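Local coordinates for protein dITP/XTP pyrophosphatase (Coxiella burnetii, PDB 3TQU) that probably hydrolyses non-canonical purine nucleoside triphosphates such as XTP, dITP and ITP to their monophosphates and diphosphate, clearing them from the nucleotide pool, at residues T48-E51 and N52-K56; E100-Q103 and K104-A108; E191-S194 and T195-E199. All coordinates share one frame; numbering follows the deposited sequence.

Contact 1. Residues T48-E51 and N52-K56; sequences TFVE and NAIIK
Val-50 and Ile-54 meet across the first turn of helix 49-64, side by side and pointing the same way, with Val-50 CG2 4.0 Å from Ile-54 CD1. The torsions explain the pairing: Val-50 chi1 is 59°, which turns CG2 anti to the backbone N, while the extended CG1 arm of Ile-54 runs back over the carbonyl of Val-50. This is the tightly packed face. Val-124 and Ala-126 of strand 118-128 cover it, and Val-50 and Ile-54 of the second subunit pack against it, so the pair belongs to both the core and the dimer interface. A backbone bond joins the same two residues, Ile-54 N to Val-50 O at 3.0 Å.

On the looser side the side chains of Glu-51 and Ile-55 are partly exposed, whereas Thr-48 stays buried, so the capping box spans the two sides. Thr-48 is the N-cap: its OG1 accepts from Glu-51 N at 3.1 Å with an N-H...O angle of 154°. Glu-51 reaches back in return, and its OE1 takes the hydroxyl of Thr-48 OG1 at 2.8 Å, on the anti side of the carboxylate and 25° out of its plane. A weak bond from Thr-48 N to Glu-51 OE1, 3.2 Å long, adds to the box. The same OE1 forms a salt bridge with Arg-58 of the second subunit, so one carboxylate serves both cap and interface.

Asn-52 lies on another side of the turn, held by Gly-46 N at OD1 and donating from ND2 to Asp-72 OD2. Asp-72 is a ligand of the bound calcium ion and the predicted proton acceptor. The chemistry thus implies a second-shell role for Asn-52, whose amide probably helps to orient the metal-binding carboxylate.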
loop_
_atom_site.group_PDB
_atom_site.type_symbol
_atom_site.label_atom_id
_atom_site.label_comp_id
_atom_site.label_asym_id
_atom_site.label_seq_id
_atom_site.Cartn_x
_atom_site.Cartn_y
_atom_site.Cartn_z
ATOM N N THR A 48 -1.453 8.699 -5.944
ATOM C CA THR A 48 -2.191 7.959 -4.925
ATOM C C THR A 48 -1.718 8.374 -3.539
ATOM O O THR A 48 -0.574 8.799 -3.368
ATOM C CB THR A 48 -1.965 6.444 -5.045
ATOM O OG1 THR A 48 -0.576 6.154 -4.838
ATOM C CG2 THR A 48 -2.396 5.938 -6.412
ATOM N N PHE A 49 -2.592 8.233 -2.547
ATOM C CA PHE A 49 -2.224 8.533 -1.168
ATOM C C PHE A 49 -1.025 7.691 -0.742
ATOM O O PHE A 49 -0.096 8.191 -0.103
ATOM C CB PHE A 49 -3.404 8.300 -0.217
ATOM C CG PHE A 49 -4.645 9.055 -0.594
ATOM C CD1 PHE A 49 -4.653 10.443 -0.595
ATOM C CD2 PHE A 49 -5.807 8.379 -0.941
ATOM C CE1 PHE A 49 -5.795 11.141 -0.946
ATOM C CE2 PHE A 49 -6.949 9.073 -1.289
ATOM C CZ PHE A 49 -6.945 10.456 -1.291
ATOM N N VAL A 50 -1.037 6.414 -1.110
ATOM C CA VAL A 50 0.032 5.516 -0.694
ATOM C C VAL A 50 1.389 5.971 -1.233
ATOM O O VAL A 50 2.393 5.910 -0.529
ATOM C CB VAL A 50 -0.251 4.051 -1.091
ATOM C CG1 VAL A 50 -0.407 3.926 -2.591
ATOM C CG2 VAL A 50 0.854 3.143 -0.584
ATOM N N GLU A 51 1.416 6.447 -2.474
ATOM C CA GLU A 51 2.655 6.963 -3.055
ATOM C C GLU A 51 3.205 8.167 -2.287
ATOM O O GLU A 51 4.413 8.283 -2.073
ATOM C CB GLU A 51 2.461 7.317 -4.532
ATOM C CG GLU A 51 2.461 6.099 -5.449
ATOM C CD GLU A 51 2.051 6.433 -6.867
ATOM O OE1 GLU A 51 0.942 6.970 -7.046
ATOM O OE2 GLU A 51 2.836 6.163 -7.800
ATOM N N ASN A 52 2.319 9.066 -1.881
ATOM C CA ASN A 52 2.740 10.243 -1.131
ATOM C C ASN A 52 3.190 9.877 0.279
ATOM O O ASN A 52 4.176 10.416 0.789
ATOM C CB ASN A 52 1.625 11.290 -1.101
ATOM C CG ASN A 52 1.444 11.982 -2.441
ATOM O OD1 ASN A 52 2.412 12.207 -3.170
ATOM N ND2 ASN A 52 0.202 12.322 -2.772
ATOM N N ALA A 53 2.471 8.947 0.899
ATOM C CA ALA A 53 2.832 8.461 2.224
ATOM C C ALA A 53 4.243 7.886 2.206
ATOM O O ALA A 53 5.046 8.154 3.101
ATOM C CB ALA A 53 1.830 7.412 2.703
ATOM N N ILE A 54 4.549 7.103 1.176
ATOM C CA ILE A 54 5.881 6.517 1.048
ATOM C C ILE A 54 6.936 7.582 0.776
ATOM O O ILE A 54 8.009 7.573 1.384
ATOM C CB ILE A 54 5.923 5.437 -0.051
ATOM C CG1 ILE A 54 5.169 4.193 0.423
ATOM C CG2 ILE A 54 7.354 5.080 -0.386
ATOM C CD1 ILE A 54 4.884 3.195 -0.669
ATOM N N ILE A 55 6.627 8.499 -0.136
ATOM C CA ILE A 55 7.549 9.572 -0.484
ATOM C C ILE A 55 8.002 10.323 0.764
ATOM O O ILE A 55 9.183 10.614 0.929
ATOM C CB ILE A 55 6.918 10.564 -1.483
ATOM C CG1 ILE A 55 6.857 9.945 -2.884
ATOM C CG2 ILE A 55 7.707 11.868 -1.516
ATOM C CD1 ILE A 55 6.163 10.822 -3.915
ATOM N N LYS A 56 7.055 10.615 1.647
ATOM C CA LYS A 56 7.338 11.425 2.825
ATOM C C LYS A 56 8.044 10.625 3.921
ATOM O O LYS A 56 8.931 11.141 4.601
ATOM C CB LYS A 56 6.054 12.075 3.346
ATOM C CG LYS A 56 5.402 13.012 2.330
ATOM C CD LYS A 56 4.245 13.791 2.931
ATOM C CE LYS A 56 3.119 12.872 3.380
ATOM N NZ LYS A 56 1.936 13.655 3.848
#

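Contact 2. Residues E100-Q103 and K104-A108; sequences ERIQ and KVLEA
Leu-106 lies where two side chains of the preceding turn converge, those of Ile-102 and Gln-103, and its CD1 touches both. Ile-102 CG2 approaches this methyl to 4.0 Å, the two side chains running side by side in the same direction. Ile-102 has chi1 -73°, which sets CG2 anti to the backbone N and brings it along the helix toward the leucine, while CG1 lies beside the backbone N, anti to the carbonyl carbon.

Gln-103 reaches the same methyl differently. Its chain bends at chi2 (-57°) and crosses Leu-106 obliquely, bringing the amide NE2 to 3.8 Å from Leu-106 CD1, a van der Waals contact on the exposed side of the pair. Leu-106 itself has CG beside its backbone N, which places that carbon 3.2 Å from the carbonyl oxygen of Ile-102. The same oxygen accepts from Leu-106 N at 3.0 Å, an ordinary i to i+4 helical bond repeated in Glu-107 N to Gln-103 O at 2.9 Å.

Lys-104 takes another course: CG is anti to the backbone N (chi1 -173°), and bends at chi2 and chi4 carry NZ to the carbonyl of Tyr-91, with a cation-pi contact to that residue's ring. Arg-101 turns its guanidinium to Asp-98 in a salt bridge at the start of the helix.

Ile-102 and Val-105 are buried, whereas Gln-103, Lys-104 and Glu-107 are exposed, the pattern of an amphipathic helix. The inner face of helix 98-112 rests on Ile-162 and, through Arg-101 and Val-105, on Tyr-159, a predicted substrate-binding residue, consistent with this helix backing the nucleotide site of the HAM1 fold.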
loop_
_atom_site.group_PDB
_atom_site.type_symbol
_atom_site.label_atom_id
_atom_site.label_comp_id
_atom_site.label_asym_id
_atom_site.label_seq_id
_atom_site.Cartn_x
_atom_site.Cartn_y
_atom_site.Cartn_z
ATOM N N GLU A 100 -13.782 27.668 1.024
ATOM C CA GLU A 100 -13.699 27.757 -0.429
ATOM C C GLU A 100 -13.717 26.375 -1.072
ATOM O O GLU A 100 -14.425 26.147 -2.053
ATOM C CB GLU A 100 -12.428 28.495 -0.852
ATOM C CG GLU A 100 -12.433 29.981 -0.553
ATOM C CD GLU A 100 -11.174 30.664 -1.047
ATOM O OE1 GLU A 100 -11.096 30.962 -2.257
ATOM O OE2 GLU A 100 -10.257 30.891 -0.229
ATOM N N ARG A 101 -12.925 25.461 -0.519
ATOM C CA ARG A 101 -12.856 24.097 -1.029
ATOM C C ARG A 101 -14.210 23.398 -0.941
ATOM O O ARG A 101 -14.605 22.674 -1.856
ATOM C CB ARG A 101 -11.786 23.293 -0.281
ATOM C CG ARG A 101 -10.360 23.631 -0.698
ATOM C CD ARG A 101 -9.332 22.829 0.089
ATOM N NE ARG A 101 -9.091 23.401 1.409
ATOM C CZ ARG A 101 -8.238 24.395 1.645
ATOM N NH1 ARG A 101 -7.544 24.925 0.646
ATOM N NH2 ARG A 101 -8.081 24.858 2.878
ATOM N N ILE A 102 -14.914 23.617 0.166
ATOM C CA ILE A 102 -16.248 23.058 0.352
ATOM C C ILE A 102 -17.179 23.533 -0.758
ATOM O O ILE A 102 -17.959 22.751 -1.307
ATOM C CB ILE A 102 -16.836 23.454 1.720
ATOM C CG1 ILE A 102 -16.129 22.688 2.840
ATOM C CG2 ILE A 102 -18.328 23.182 1.758
ATOM C CD1 ILE A 102 -16.399 23.233 4.221
ATOM N N GLN A 103 -17.086 24.815 -1.093
ATOM C CA GLN A 103 -17.938 25.387 -2.128
ATOM C C GLN A 103 -17.614 24.838 -3.512
ATOM O O GLN A 103 -18.513 24.619 -4.323
ATOM C CB GLN A 103 -17.853 26.915 -2.120
ATOM C CG GLN A 103 -18.636 27.549 -0.986
ATOM C CD GLN A 103 -20.102 27.159 -1.012
ATOM O OE1 GLN A 103 -20.738 27.176 -2.066
ATOM N NE2 GLN A 103 -20.642 26.793 0.145
ATOM N N LYS A 104 -16.333 24.614 -3.783
ATOM C CA LYS A 104 -15.933 24.069 -5.075
ATOM C C LYS A 104 -16.438 22.637 -5.246
ATOM O O LYS A 104 -16.882 22.250 -6.327
ATOM C CB LYS A 104 -14.417 24.140 -5.259
ATOM C CG LYS A 104 -13.956 23.731 -6.652
ATOM C CD LYS A 104 -12.740 24.529 -7.095
ATOM C CE LYS A 104 -12.348 24.190 -8.528
ATOM N NZ LYS A 104 -11.953 22.762 -8.686
ATOM N N VAL A 105 -16.377 21.854 -4.174
ATOM C CA VAL A 105 -16.912 20.498 -4.206
ATOM C C VAL A 105 -18.417 20.511 -4.454
ATOM O O VAL A 105 -18.929 19.737 -5.264
ATOM C CB VAL A 105 -16.606 19.739 -2.905
ATOM C CG1 VAL A 105 -17.542 18.546 -2.747
ATOM C CG2 VAL A 105 -15.152 19.294 -2.891
ATOM N N LEU A 106 -19.122 21.400 -3.759
ATOM C CA LEU A 106 -20.567 21.512 -3.917
ATOM C C LEU A 106 -20.939 21.933 -5.338
ATOM O O LEU A 106 -21.889 21.409 -5.919
ATOM C CB LEU A 106 -21.156 22.488 -2.894
ATOM C CG LEU A 106 -21.127 22.039 -1.430
ATOM C CD1 LEU A 106 -21.594 23.155 -0.500
ATOM C CD2 LEU A 106 -21.968 20.785 -1.231
ATOM N N GLU A 107 -20.183 22.876 -5.895
ATOM C CA GLU A 107 -20.409 23.323 -7.269
ATOM C C GLU A 107 -20.132 22.204 -8.268
ATOM O O GLU A 107 -20.884 22.015 -9.227
ATOM C CB GLU A 107 -19.531 24.534 -7.600
ATOM C CG GLU A 107 -19.895 25.802 -6.848
ATOM C CD GLU A 107 -18.982 26.964 -7.192
ATOM O OE1 GLU A 107 -18.031 26.764 -7.978
ATOM O OE2 GLU A 107 -19.218 28.078 -6.678
ATOM N N ALA A 108 -19.046 21.472 -8.040
ATOM C CA ALA A 108 -18.650 20.375 -8.916
ATOM C C ALA A 108 -19.727 19.298 -8.992
ATOM O O ALA A 108 -20.055 18.814 -10.074
ATOM C CB ALA A 108 -17.328 19.775 -8.454
#

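Contact 3. Residues E191-S194 and T195-E199; sequences EQLS and TVLTE
Leu-193 and Leu-197 pack one turn apart on helix 185-199, the amphipathic C-terminal helix of this HAM1-family protein. Their side chains meet at an angle, with Leu-193 CG 3.8 Å from Leu-197 CD1. The two leucines reach this meeting by different first torsions: Leu-193 has CG anti to the backbone N (chi1 179°), whereas Leu-197 has it beside the N (chi1 -70°). Underneath, Leu-197 N donates to Leu-193 O at 2.9 Å.

The next shell explains which way this pair faces. Leu-193 is buried against Leu-137 and Cys-139 of strand 137-147 and against Met-20 of helix 14-23, while Leu-197 lies on Leu-24 and Leu-27 in the loop that follows. Gln-192 adds a polar tie to the strand through NE2 and the carbonyl of His-140.

Farther out lies the surface side. Glu-191 and Thr-195 run alongside each other, but their nearest side-chain atoms, Glu-191 OE2 and Thr-195 OG1, are 4.2 Å apart. A water bridges them, donating to Glu-191 OE2 at 3.1 Å and lying 3.0 Å from Thr-195 OG1. The first torsion of Glu-191 sets CG between the backbone N and the carbonyl carbon, and a bend at chi2 brings the carboxylate to the water.

One turn later, two donors of a single residue grip the carbonyl oxygen of Ser-194. Thr-198 N approaches it to 2.7 Å almost end-on, and the hydroxyl of Thr-198 OG1 also donates at 2.7 Å, from 44° above the carbonyl plane.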
loop_
_atom_site.group_PDB
_atom_site.type_symbol
_atom_site.label_atom_id
_atom_site.label_comp_id
_atom_site.label_asym_id
_atom_site.label_seq_id
_atom_site.Cartn_x
_atom_site.Cartn_y
_atom_site.Cartn_z
ATOM N N GLU A 191 -5.795 2.311 14.191
ATOM C CA GLU A 191 -6.067 1.060 14.892
ATOM C C GLU A 191 -5.379 -0.118 14.201
ATOM O O GLU A 191 -4.902 -1.035 14.864
ATOM C CB GLU A 191 -7.572 0.819 15.058
ATOM C CG GLU A 191 -8.360 0.712 13.767
ATOM C CD GLU A 191 -8.480 -0.714 13.257
ATOM O OE1 GLU A 191 -9.090 -0.908 12.185
ATOM O OE2 GLU A 191 -7.973 -1.641 13.927
ATOM N N GLN A 192 -5.315 -0.078 12.871
ATOM C CA GLN A 192 -4.585 -1.085 12.103
ATOM C C GLN A 192 -3.106 -1.037 12.467
ATOM O O GLN A 192 -2.470 -2.072 12.677
ATOM C CB GLN A 192 -4.746 -0.844 10.600
ATOM C CG GLN A 192 -6.177 -0.935 10.083
ATOM C CD GLN A 192 -6.282 -0.560 8.615
ATOM O OE1 GLN A 192 -5.297 -0.617 7.879
ATOM N NE2 GLN A 192 -7.475 -0.168 8.184
ATOM N N LEU A 193 -2.566 0.178 12.533
ATOM C CA LEU A 193 -1.177 0.400 12.922
ATOM C C LEU A 193 -0.904 -0.102 14.340
ATOM O O LEU A 193 0.100 -0.772 14.589
ATOM C CB LEU A 193 -0.827 1.889 12.829
ATOM C CG LEU A 193 0.598 2.273 13.239
ATOM C CD1 LEU A 193 1.602 1.728 12.237
ATOM C CD2 LEU A 193 0.733 3.780 13.362
ATOM N N SER A 194 -1.797 0.229 15.268
ATOM C CA SER A 194 -1.636 -0.186 16.658
ATOM C C SER A 194 -1.618 -1.703 16.784
ATOM O O SER A 194 -0.810 -2.266 17.519
ATOM C CB SER A 194 -2.755 0.387 17.524
ATOM O OG SER A 194 -2.589 -0.012 18.872
ATOM N N THR A 195 -2.523 -2.362 16.073
ATOM C CA THR A 195 -2.587 -3.816 16.102
ATOM C C THR A 195 -1.243 -4.428 15.717
ATOM O O THR A 195 -0.762 -5.356 16.370
ATOM C CB THR A 195 -3.692 -4.351 15.171
ATOM O OG1 THR A 195 -4.974 -3.944 15.667
ATOM C CG2 THR A 195 -3.644 -5.870 15.105
ATOM N N VAL A 196 -0.634 -3.899 14.661
ATOM C CA VAL A 196 0.644 -4.419 14.191
ATOM C C VAL A 196 1.766 -4.122 15.180
ATOM O O VAL A 196 2.563 -4.999 15.507
ATOM C CB VAL A 196 1.009 -3.858 12.802
ATOM C CG1 VAL A 196 2.401 -4.322 12.390
ATOM C CG2 VAL A 196 -0.029 -4.282 11.772
ATOM N N LEU A 197 1.818 -2.887 15.666
ATOM C CA LEU A 197 2.874 -2.481 16.585
ATOM C C LEU A 197 2.759 -3.192 17.930
ATOM O O LEU A 197 3.759 -3.617 18.504
ATOM C CB LEU A 197 2.866 -0.964 16.775
ATOM C CG LEU A 197 3.326 -0.164 15.557
ATOM C CD1 LEU A 197 3.262 1.330 15.824
ATOM C CD2 LEU A 197 4.737 -0.584 15.157
ATOM N N THR A 198 1.534 -3.316 18.426
ATOM C CA THR A 198 1.279 -4.011 19.680
ATOM C C THR A 198 1.691 -5.475 19.585
ATOM O O THR A 198 2.309 -6.018 20.502
ATOM C CB THR A 198 -0.211 -3.940 20.060
ATOM O OG1 THR A 198 -0.596 -2.570 20.227
ATOM C CG2 THR A 198 -0.472 -4.705 21.354
ATOM N N GLU A 199 1.344 -6.106 18.466
ATOM C CA GLU A 199 1.681 -7.506 18.233
ATOM C C GLU A 199 3.196 -7.680 18.167
ATOM O O GLU A 199 3.742 -8.656 18.683
ATOM C CB GLU A 199 1.018 -8.007 16.947
ATOM C CG GLU A 199 0.911 -9.521 16.838
ATOM C CD GLU A 199 2.184 -10.172 16.325
ATOM O OE1 GLU A 199 3.106 -9.441 15.909
ATOM O OE2 GLU A 199 2.259 -11.420 16.332
HETATM O O HOH W 1 -6.467 -4.165 13.106
#

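From the N terminus the three contacts come in series, with none nested or crossed; each is local, joining contiguous segments through i to i+4 contacts, and closes no long loop. Contact 1 opens helix 49-64, joining the metal site to strand 118-128 and to the second subunit. Contact 2, on helix 98-112, follows strand 68-77, and its centre lies about 25 Å from that of contact 1, on the side of the fold that includes Tyr-159. Contact 3 ends helix 185-199 and ties it to strand 137-147 and helix 14-23. Contacts 2 and 3 sit on opposite sides of the chain's centre, their centres about 36 Å apart, and no two of the three touch.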